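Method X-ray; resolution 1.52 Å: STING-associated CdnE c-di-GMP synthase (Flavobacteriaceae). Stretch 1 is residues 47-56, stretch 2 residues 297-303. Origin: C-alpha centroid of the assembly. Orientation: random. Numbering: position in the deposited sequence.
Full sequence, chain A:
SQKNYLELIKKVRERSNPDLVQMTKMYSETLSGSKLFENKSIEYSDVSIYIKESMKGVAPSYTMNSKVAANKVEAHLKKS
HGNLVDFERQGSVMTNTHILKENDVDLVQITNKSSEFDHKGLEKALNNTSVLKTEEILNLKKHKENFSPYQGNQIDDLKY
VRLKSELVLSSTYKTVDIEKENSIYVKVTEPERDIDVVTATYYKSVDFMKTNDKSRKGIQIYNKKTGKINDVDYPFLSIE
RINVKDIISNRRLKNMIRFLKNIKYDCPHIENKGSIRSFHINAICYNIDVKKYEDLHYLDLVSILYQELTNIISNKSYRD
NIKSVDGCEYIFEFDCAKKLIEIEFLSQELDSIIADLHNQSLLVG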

# COMPACT_ATOMS: atom_id res chain seq x y z
N VAL A 47 -16.15 3.55 22.46
CA VAL A 47 -15.20 2.57 21.89
C VAL A 47 -15.63 2.19 20.47
O VAL A 47 -14.79 2.09 19.55
N SER A 48 -16.93 2.00 20.26
CA SER A 48 -17.42 1.69 18.91
C SER A 48 -17.16 2.83 17.94
O SER A 48 -16.78 2.61 16.78
N ILE A 49 -17.41 4.08 18.36
CA ILE A 49 -17.13 5.20 17.46
C ILE A 49 -15.65 5.27 17.09
O ILE A 49 -15.28 5.53 15.94
N TYR A 50 -14.78 5.04 18.07
CA TYR A 50 -13.36 4.99 17.77
C TYR A 50 -13.05 3.93 16.72
O TYR A 50 -12.27 4.16 15.79
N ILE A 51 -13.58 2.73 16.94
CA ILE A 51 -13.36 1.65 15.96
C ILE A 51 -13.87 2.05 14.57
O ILE A 51 -13.16 1.89 13.55
N LYS A 52 -15.08 2.62 14.52
CA LYS A 52 -15.66 2.99 13.22
C LYS A 52 -14.79 4.00 12.49
O LYS A 52 -14.55 3.89 11.28
N GLU A 53 -14.38 5.05 13.20
CA GLU A 53 -13.66 6.12 12.54
C GLU A 53 -12.24 5.68 12.19
O GLU A 53 -11.69 6.13 11.18
N SER A 54 -11.69 4.75 12.98
CA SER A 54 -10.40 4.17 12.65
C SER A 54 -10.48 3.26 11.42
O SER A 54 -9.51 3.17 10.66
N MSE A 55 -11.59 2.58 11.22
CA MSE A 55 -11.80 1.71 10.08
C MSE A 55 -12.08 2.52 8.82
O MSE A 55 -11.68 2.10 7.74
N LYS A 56 -12.80 3.63 8.91
CA LYS A 56 -13.26 4.30 7.69
C LYS A 56 -12.18 5.13 6.99
O LYS A 56 -12.30 5.38 5.78
N HIS A 297 -20.04 -8.60 11.19
CA HIS A 297 -20.23 -7.21 11.55
C HIS A 297 -18.90 -6.57 11.92
O HIS A 297 -17.96 -7.23 12.41
N TYR A 298 -18.78 -5.25 11.71
CA TYR A 298 -17.46 -4.61 11.88
C TYR A 298 -16.88 -4.77 13.29
O TYR A 298 -15.66 -4.92 13.41
N LEU A 299 -17.71 -4.80 14.34
CA LEU A 299 -17.15 -4.95 15.69
C LEU A 299 -16.53 -6.33 15.86
O LEU A 299 -15.55 -6.48 16.59
N ASP A 300 -17.10 -7.34 15.21
CA ASP A 300 -16.55 -8.68 15.35
C ASP A 300 -15.23 -8.82 14.62
O ASP A 300 -14.49 -9.77 14.91
N LEU A 301 -14.88 -7.89 13.70
CA LEU A 301 -13.56 -7.93 13.08
C LEU A 301 -12.46 -7.68 14.08
O LEU A 301 -11.30 -8.09 13.82
N VAL A 302 -12.74 -6.98 15.19
CA VAL A 302 -11.68 -6.72 16.16
C VAL A 302 -11.21 -8.03 16.75
O VAL A 302 -10.02 -8.25 16.93
N SER A 303 -12.17 -8.92 17.06
CA SER A 303 -11.84 -10.26 17.54
C SER A 303 -11.07 -11.09 16.50
O SER A 303 -10.13 -11.80 16.85

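The apolar centre of this contact is built from I51 and M55 on the helix of stretch 1 and from Y298, L299, L301 and V302 on stretch 2. I51 and M55 lie one helical turn apart, so both CA-to-CB bonds point toward the other stretch. On stretch 2 the CA-to-CB bonds of Y298, L301 and V302 point toward the helix. L299 starts out sideways, but the end of its side chain comes nearer.

I51 has chi1 m and chi2 t. Its CD1 lies 3.7 Å from L299 CD2 and 4.1 Å from V302 CG2. The methyl therefore touches both side chains. I51 CG2 sits 4.0 Å from Y298 CD2, near the plane of the ring and at its edge. L299 is m, t and V302 is t; these rotamers place L299 CD2 and V302 CG2 within reach of the isoleucine.

M55 is modelled as selenomethionine. Its rotamer is m, t, t, an extended chain beyond chi1 that carries the methyl to stretch 2. M55 CE lies 3.5 Å from the backbone atom Y298 O, 4.1 Å from L301 CB and 4.5 Å from V302 CG2. M55 SE packs 3.8 Å from Y298 CB. The selenium is 5.3 Å from the centroid of the Y298 ring and approaches it obliquely, 74° off the ring normal. L301 adopts m, t, and CB is its closest atom to M55.

Y298 links the apolar centre to the polar edge. It has the largest area covered by the other stretch. Its chi1 is p, with chi2 at -83°, and the side chain reaches from M55, near its CB, past I51 and K52 to S48, near its OH. K52 CG comes to 3.4 Å from Y298 CE2, again obliquely. The lysine has chi angles m, t, m, t. Its aliphatic part packs against the tyrosine, while NZ is hydrogen-bonded elsewhere in the structure.

At the polar edge, Y298 OH donates a hydrogen bond to S48 OG, at 2.6 Å. This is the only hydrogen bond across the two stretches. S48 is t at chi1, and its CA-to-CB bond points sideways. The serine oxygen lies near the plane of the ring, as suits a partner of the phenol hydroxyl. S48 OG also has a hydrogen bond elsewhere in the structure. It lies 4.1 Å from L299 CD2, so the polar pair borders directly on the apolar packing.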

# COMPACT_ATOMS: atom_id res chain seq x y z
CB VAL A 47 -15.06 1.32 22.80
CG1 VAL A 47 -16.39 0.65 23.17
CG2 VAL A 47 -14.10 0.29 22.18
CB SER A 48 -18.91 1.39 18.95
OG SER A 48 -19.37 1.37 17.61
CB ILE A 49 -17.62 6.51 18.11
CG1 ILE A 49 -19.13 6.45 18.24
CG2 ILE A 49 -17.22 7.70 17.28
CD1 ILE A 49 -19.63 7.57 19.17
CB TYR A 50 -12.57 4.71 19.04
CG TYR A 50 -11.09 4.48 18.82
CD1 TYR A 50 -10.28 5.46 18.26
CD2 TYR A 50 -10.52 3.26 19.16
CE1 TYR A 50 -8.86 5.25 18.03
CE2 TYR A 50 -9.11 3.04 18.95
CZ TYR A 50 -8.32 4.03 18.39
OH TYR A 50 -6.95 3.88 18.18
CB ILE A 51 -14.04 0.36 16.44
CG1 ILE A 51 -13.39 -0.14 17.72
CG2 ILE A 51 -14.04 -0.70 15.33
CD1 ILE A 51 -14.24 -1.18 18.46
CB LYS A 52 -17.07 3.60 13.41
CG LYS A 52 -18.09 2.57 13.66
CD LYS A 52 -19.51 3.20 13.62
CE LYS A 52 -19.71 4.23 14.71
NZ LYS A 52 -21.21 4.66 14.83
CB GLU A 53 -13.71 7.37 13.42
CG GLU A 53 -15.21 7.80 13.47
CD GLU A 53 -15.48 9.17 14.06
OE1 GLU A 53 -14.50 9.84 14.45
OE2 GLU A 53 -16.69 9.55 14.15
CB SER A 54 -9.86 3.35 13.82
OG SER A 54 -9.47 4.19 14.89
CB MSE A 55 -12.96 0.73 10.33
CG MSE A 55 -12.51 -0.37 11.25
SE MSE A 55 -14.00 -1.64 11.42
CE MSE A 55 -13.05 -2.82 12.45
CB LYS A 56 -14.46 5.19 8.00
CG LYS A 56 -15.68 4.36 8.28
CD LYS A 56 -16.82 5.25 8.77
CE LYS A 56 -17.96 4.37 9.18
NZ LYS A 56 -19.08 5.14 9.84
CB HIS A 297 -21.18 -7.18 12.73
CG HIS A 297 -21.51 -5.81 13.27
ND1 HIS A 297 -20.82 -5.22 14.32
CD2 HIS A 297 -22.55 -4.98 12.99
CE1 HIS A 297 -21.38 -4.06 14.61
NE2 HIS A 297 -22.44 -3.90 13.83
CB TYR A 298 -17.52 -3.12 11.48
CG TYR A 298 -18.21 -2.20 12.48
CD1 TYR A 298 -19.62 -2.07 12.50
CD2 TYR A 298 -17.48 -1.54 13.46
CE1 TYR A 298 -20.25 -1.26 13.46
CE2 TYR A 298 -18.11 -0.75 14.42
CZ TYR A 298 -19.47 -0.60 14.42
OH TYR A 298 -20.10 0.18 15.38
CB LEU A 299 -18.23 -4.72 16.77
CG LEU A 299 -18.72 -3.25 16.90
CD1 LEU A 299 -19.86 -3.19 17.85
CD2 LEU A 299 -17.61 -2.31 17.38
CB ASP A 300 -17.56 -9.72 14.84
CG ASP A 300 -18.82 -9.81 15.72
OD1 ASP A 300 -18.81 -9.31 16.86
OD2 ASP A 300 -19.86 -10.37 15.30
CB LEU A 301 -13.44 -6.90 11.96
CG LEU A 301 -14.43 -7.10 10.82
CD1 LEU A 301 -14.32 -5.95 9.81
CD2 LEU A 301 -14.24 -8.45 10.12
CB VAL A 302 -12.15 -5.75 17.25
CG1 VAL A 302 -11.00 -5.43 18.24
CG2 VAL A 302 -12.67 -4.48 16.61
CB SER A 303 -13.12 -10.96 17.91
OG SER A 303 -12.88 -12.29 18.35